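Local coordinates for putative immunoglobulin-blocking virulence protein (Mycoplasma mycoides subsp. capri, PDB 7ADK) that probably binds host immunoglobulin and blocks its action, acting as a virulence factor, at residues Tyr388-Phe398 / Arg431-Asp442. Residues are numbered along the deposited sequence; the frame is centred on the assembly and turned at random.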
loop_
_atom_site.group_PDB
_atom_site.type_symbol
_atom_site.label_atom_id
_atom_site.label_comp_id
_atom_site.label_asym_id
_atom_site.label_seq_id
_atom_site.Cartn_x
_atom_site.Cartn_y
_atom_site.Cartn_z
ATOM N N TYR A 388 24.558 35.237 -8.291
ATOM C CA TYR A 388 24.517 33.927 -8.940
ATOM C C TYR A 388 23.266 33.703 -9.798
ATOM O O TYR A 388 23.013 32.576 -10.204
ATOM C CB TYR A 388 24.702 32.838 -7.877
ATOM C CG TYR A 388 26.009 32.946 -7.116
ATOM C CD1 TYR A 388 27.210 32.635 -7.777
ATOM C CD2 TYR A 388 26.039 33.373 -5.777
ATOM C CE1 TYR A 388 28.438 32.770 -7.114
ATOM C CE2 TYR A 388 27.269 33.498 -5.107
ATOM C CZ TYR A 388 28.470 33.198 -5.776
ATOM O OH TYR A 388 29.651 33.344 -5.127
ATOM N N ASN A 389 22.492 34.745 -10.092
ATOM C CA ASN A 389 21.396 34.738 -11.060
ATOM C C ASN A 389 20.412 33.567 -10.892
ATOM O O ASN A 389 20.304 32.703 -11.761
ATOM C CB ASN A 389 21.970 34.861 -12.485
ATOM C CG ASN A 389 22.691 36.172 -12.718
ATOM O OD1 ASN A 389 22.142 37.248 -12.554
ATOM N ND2 ASN A 389 23.930 36.138 -13.110
ATOM N N PHE A 390 19.681 33.534 -9.781
ATOM C CA PHE A 390 18.540 32.633 -9.580
ATOM C C PHE A 390 17.296 33.410 -9.131
ATOM O O PHE A 390 17.403 34.460 -8.500
ATOM C CB PHE A 390 18.921 31.475 -8.645
ATOM C CG PHE A 390 19.400 31.838 -7.257
ATOM C CD1 PHE A 390 20.776 31.859 -6.972
ATOM C CD2 PHE A 390 18.474 32.102 -6.235
ATOM C CE1 PHE A 390 21.224 32.137 -5.674
ATOM C CE2 PHE A 390 18.922 32.384 -4.936
ATOM C CZ PHE A 390 20.298 32.405 -4.656
ATOM N N LYS A 391 16.098 32.927 -9.470
ATOM C CA LYS A 391 14.827 33.504 -9.004
ATOM C C LYS A 391 14.467 32.951 -7.623
ATOM O O LYS A 391 14.930 31.876 -7.250
ATOM C CB LYS A 391 13.712 33.201 -10.016
ATOM C CG LYS A 391 14.010 33.745 -11.420
ATOM C CD LYS A 391 12.895 33.466 -12.434
ATOM C CE LYS A 391 12.575 31.983 -12.668
ATOM N NZ LYS A 391 13.715 31.213 -13.208
ATOM N N ALA A 392 13.559 33.597 -6.894
ATOM C CA ALA A 392 13.060 33.031 -5.639
ATOM C C ALA A 392 12.325 31.683 -5.819
ATOM O O ALA A 392 12.278 30.873 -4.894
ATOM C CB ALA A 392 12.173 34.077 -4.976
ATOM N N SER A 393 11.762 31.428 -6.998
ATOM C CA SER A 393 11.098 30.174 -7.353
ATOM C C SER A 393 12.054 29.034 -7.737
ATOM O O SER A 393 11.609 27.896 -7.839
ATOM C CB SER A 393 10.115 30.450 -8.489
ATOM O OG SER A 393 10.779 31.014 -9.597
ATOM N N ASP A 394 13.347 29.286 -7.922
ATOM C CA ASP A 394 14.306 28.277 -8.392
ATOM C C ASP A 394 14.775 27.275 -7.319
ATOM O O ASP A 394 15.468 26.319 -7.649
ATOM C CB ASP A 394 15.464 28.979 -9.117
ATOM C CG ASP A 394 15.043 29.597 -10.465
ATOM O OD1 ASP A 394 14.064 29.121 -11.082
ATOM O OD2 ASP A 394 15.700 30.548 -10.948
ATOM N N GLY A 395 14.363 27.420 -6.056
ATOM C CA GLY A 395 14.550 26.401 -5.014
ATOM C C GLY A 395 15.921 26.395 -4.334
ATOM O O GLY A 395 16.275 25.439 -3.650
ATOM N N ILE A 396 16.702 27.450 -4.563
ATOM C CA ILE A 396 17.983 27.764 -3.928
ATOM C C ILE A 396 17.706 28.870 -2.904
ATOM O O ILE A 396 17.094 29.870 -3.262
ATOM C CB ILE A 396 18.992 28.235 -5.007
ATOM C CG1 ILE A 396 19.406 27.117 -5.976
ATOM C CG2 ILE A 396 20.253 28.851 -4.397
ATOM C CD1 ILE A 396 19.848 27.599 -7.335
ATOM N N ARG A 397 18.152 28.727 -1.654
ATOM C CA ARG A 397 18.072 29.757 -0.599
ATOM C C ARG A 397 19.356 29.866 0.216
ATOM O O ARG A 397 20.000 28.859 0.487
ATOM C CB ARG A 397 16.914 29.468 0.349
ATOM C CG ARG A 397 15.554 29.955 -0.132
ATOM C CD ARG A 397 14.511 29.749 0.963
ATOM N NE ARG A 397 14.818 30.569 2.146
ATOM C CZ ARG A 397 15.128 30.180 3.365
ATOM N NH1 ARG A 397 15.437 31.091 4.226
ATOM N NH2 ARG A 397 15.166 28.942 3.750
ATOM N N PHE A 398 19.683 31.067 0.680
ATOM C CA PHE A 398 20.735 31.318 1.666
ATOM C C PHE A 398 20.132 31.978 2.910
ATOM O O PHE A 398 19.417 32.972 2.809
ATOM C CB PHE A 398 21.848 32.188 1.075
ATOM C CG PHE A 398 22.667 31.569 -0.038
ATOM C CD1 PHE A 398 22.148 31.485 -1.337
ATOM C CD2 PHE A 398 23.970 31.106 0.217
ATOM C CE1 PHE A 398 22.927 30.941 -2.372
ATOM C CE2 PHE A 398 24.753 30.584 -0.821
ATOM C CZ PHE A 398 24.231 30.505 -2.119
ATOM N N ARG A 431 21.535 23.017 -11.017
ATOM C CA ARG A 431 22.542 23.999 -10.610
ATOM C C ARG A 431 23.280 23.673 -9.320
ATOM O O ARG A 431 24.335 24.251 -9.108
ATOM C CB ARG A 431 21.920 25.392 -10.544
ATOM C CG ARG A 431 21.505 25.860 -11.943
ATOM C CD ARG A 431 21.246 27.359 -11.994
ATOM N NE ARG A 431 22.447 28.147 -11.696
ATOM C CZ ARG A 431 22.473 29.416 -11.377
ATOM N NH1 ARG A 431 21.398 30.125 -11.356
ATOM N NH2 ARG A 431 23.584 29.988 -11.080
ATOM N N SER A 432 22.799 22.763 -8.483
ATOM C CA SER A 432 23.402 22.458 -7.179
ATOM C C SER A 432 24.905 22.221 -7.261
ATOM O O SER A 432 25.653 22.879 -6.551
ATOM C CB SER A 432 22.733 21.255 -6.510
ATOM O OG SER A 432 22.720 20.110 -7.338
ATOM N N LYS A 433 25.391 21.341 -8.147
ATOM C CA LYS A 433 26.831 21.095 -8.315
ATOM C C LYS A 433 27.593 22.333 -8.792
ATOM O O LYS A 433 28.709 22.573 -8.338
ATOM C CB LYS A 433 27.059 19.917 -9.278
ATOM C CG LYS A 433 28.502 19.400 -9.183
ATOM C CD LYS A 433 28.780 18.257 -10.156
ATOM C CE LYS A 433 30.191 17.686 -10.004
ATOM N NZ LYS A 433 31.252 18.633 -10.420
ATOM N N GLU A 434 27.005 23.126 -9.682
ATOM C CA GLU A 434 27.626 24.345 -10.206
ATOM C C GLU A 434 27.734 25.416 -9.119
ATOM O O GLU A 434 28.787 26.015 -8.934
ATOM C CB GLU A 434 26.832 24.890 -11.404
ATOM C CG GLU A 434 26.534 23.872 -12.512
ATOM C CD GLU A 434 27.741 23.165 -13.097
ATOM O OE1 GLU A 434 28.862 23.721 -13.109
ATOM O OE2 GLU A 434 27.563 22.038 -13.575
ATOM N N LEU A 435 26.672 25.603 -8.337
ATOM C CA LEU A 435 26.593 26.561 -7.248
ATOM C C LEU A 435 27.517 26.181 -6.090
ATOM O O LEU A 435 28.250 27.032 -5.604
ATOM C CB LEU A 435 25.122 26.665 -6.821
ATOM C CG LEU A 435 24.837 27.787 -5.819
ATOM C CD1 LEU A 435 24.976 29.159 -6.453
ATOM C CD2 LEU A 435 23.418 27.658 -5.311
ATOM N N ILE A 436 27.528 24.913 -5.689
ATOM C CA ILE A 436 28.424 24.407 -4.656
ATOM C C ILE A 436 29.888 24.671 -5.029
ATOM O O ILE A 436 30.682 24.997 -4.154
ATOM C CB ILE A 436 28.106 22.917 -4.395
ATOM C CG1 ILE A 436 26.816 22.792 -3.562
ATOM C CG2 ILE A 436 29.258 22.201 -3.698
ATOM C CD1 ILE A 436 26.166 21.413 -3.577
ATOM N N GLU A 437 30.268 24.576 -6.306
ATOM C CA GLU A 437 31.620 24.920 -6.758
ATOM C C GLU A 437 31.871 26.428 -6.937
ATOM O O GLU A 437 32.938 26.901 -6.550
ATOM C CB GLU A 437 31.972 24.150 -8.036
ATOM C CG GLU A 437 32.243 22.654 -7.801
ATOM C CD GLU A 437 33.526 22.347 -7.000
ATOM O OE1 GLU A 437 33.793 21.158 -6.715
ATOM O OE2 GLU A 437 34.282 23.273 -6.624
ATOM N N LYS A 438 30.918 27.220 -7.453
ATOM C CA LYS A 438 31.089 28.676 -7.561
ATOM C C LYS A 438 31.224 29.346 -6.192
ATOM O O LYS A 438 32.100 30.188 -6.037
ATOM C CB LYS A 438 30.024 29.320 -8.465
ATOM C CG LYS A 438 30.479 29.286 -9.931
ATOM C CD LYS A 438 29.605 30.056 -10.919
ATOM C CE LYS A 438 28.457 29.244 -11.494
ATOM N NZ LYS A 438 27.821 29.894 -12.646
ATOM N N LEU A 439 30.481 28.912 -5.174
ATOM C CA LEU A 439 30.683 29.392 -3.804
ATOM C C LEU A 439 32.075 28.992 -3.264
ATOM O O LEU A 439 32.715 29.796 -2.591
ATOM C CB LEU A 439 29.537 28.917 -2.893
ATOM C CG LEU A 439 28.246 29.760 -2.852
ATOM C CD1 LEU A 439 28.464 31.106 -2.201
ATOM C CD2 LEU A 439 27.624 30.022 -4.199
ATOM N N GLN A 440 32.595 27.809 -3.592
ATOM C CA GLN A 440 33.926 27.395 -3.135
ATOM C C GLN A 440 35.079 28.202 -3.750
ATOM O O GLN A 440 35.925 28.691 -3.003
ATOM C CB GLN A 440 34.138 25.900 -3.372
ATOM C CG GLN A 440 33.466 25.071 -2.281
ATOM C CD GLN A 440 33.527 23.596 -2.612
ATOM O OE1 GLN A 440 34.404 22.913 -2.309
ATOM N NE2 GLN A 440 32.603 23.060 -3.243
ATOM N N LYS A 441 35.138 28.389 -5.077
ATOM C CA LYS A 441 36.219 29.183 -5.694
ATOM C C LYS A 441 36.118 30.686 -5.422
ATOM O O LYS A 441 37.143 31.361 -5.372
ATOM C CB LYS A 441 36.408 28.843 -7.182
ATOM C CG LYS A 441 35.271 29.224 -8.129
ATOM C CD LYS A 441 35.586 28.834 -9.573
ATOM C CE LYS A 441 34.473 29.161 -10.551
ATOM N NZ LYS A 441 34.828 28.915 -11.933
ATOM N N ASP A 442 34.921 31.199 -5.127
ATOM C CA ASP A 442 34.736 32.550 -4.584
ATOM C C ASP A 442 35.113 32.670 -3.094
ATOM O O ASP A 442 35.280 33.767 -2.579
ATOM C CB ASP A 442 33.297 33.011 -4.840
ATOM C CG ASP A 442 32.967 33.191 -6.326
ATOM O OD1 ASP A 442 33.892 33.322 -7.158
ATOM O OD2 ASP A 442 31.765 33.274 -6.653
#
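Y388, just past the end of helix 381-387, lies along one side of helix 431-442, touching L435, K438, L439 and D442. Its CG stands anti to its own carbonyl carbon (chi1 -59°); ring and carbonyl therefore leave in different directions, the ring to the helix side chains and the oxygen to R431. L439 CD2 sits over one ring face, a CH-pi contact 3.8 Å from the Y388 ring centroid. At the ring edge, Y388 OH donates to D442 OD2 over 2.6 Å, using the anti lone pair of a carboxylate nearly coplanar with the ring. R431, bent at chi3, grips Y388 O end-on: NH2 lies 2.8 Å from this oxygen, with NH1 as second donor. R431 NH1 also donates a bent hydrogen bond (N-H...O angle 130°) to N389 O at 2.8 Å, from above that carbonyl's plane, so one guanidinium ties two successive carbonyls of the loop. Further on, I396 CG2 meets L435 CD2 tip to tip at 3.5 Å, and F398 CE2 packs 4.0 Å from L439 CD1. The contact thus joins the helix to the loop after helix 381-387 and to the start of strand 396-403; F398 also stacks on Y384, while I396 and I436 both rest on L421 of strand 415-422, which pairs antiparallel with strand 396-403.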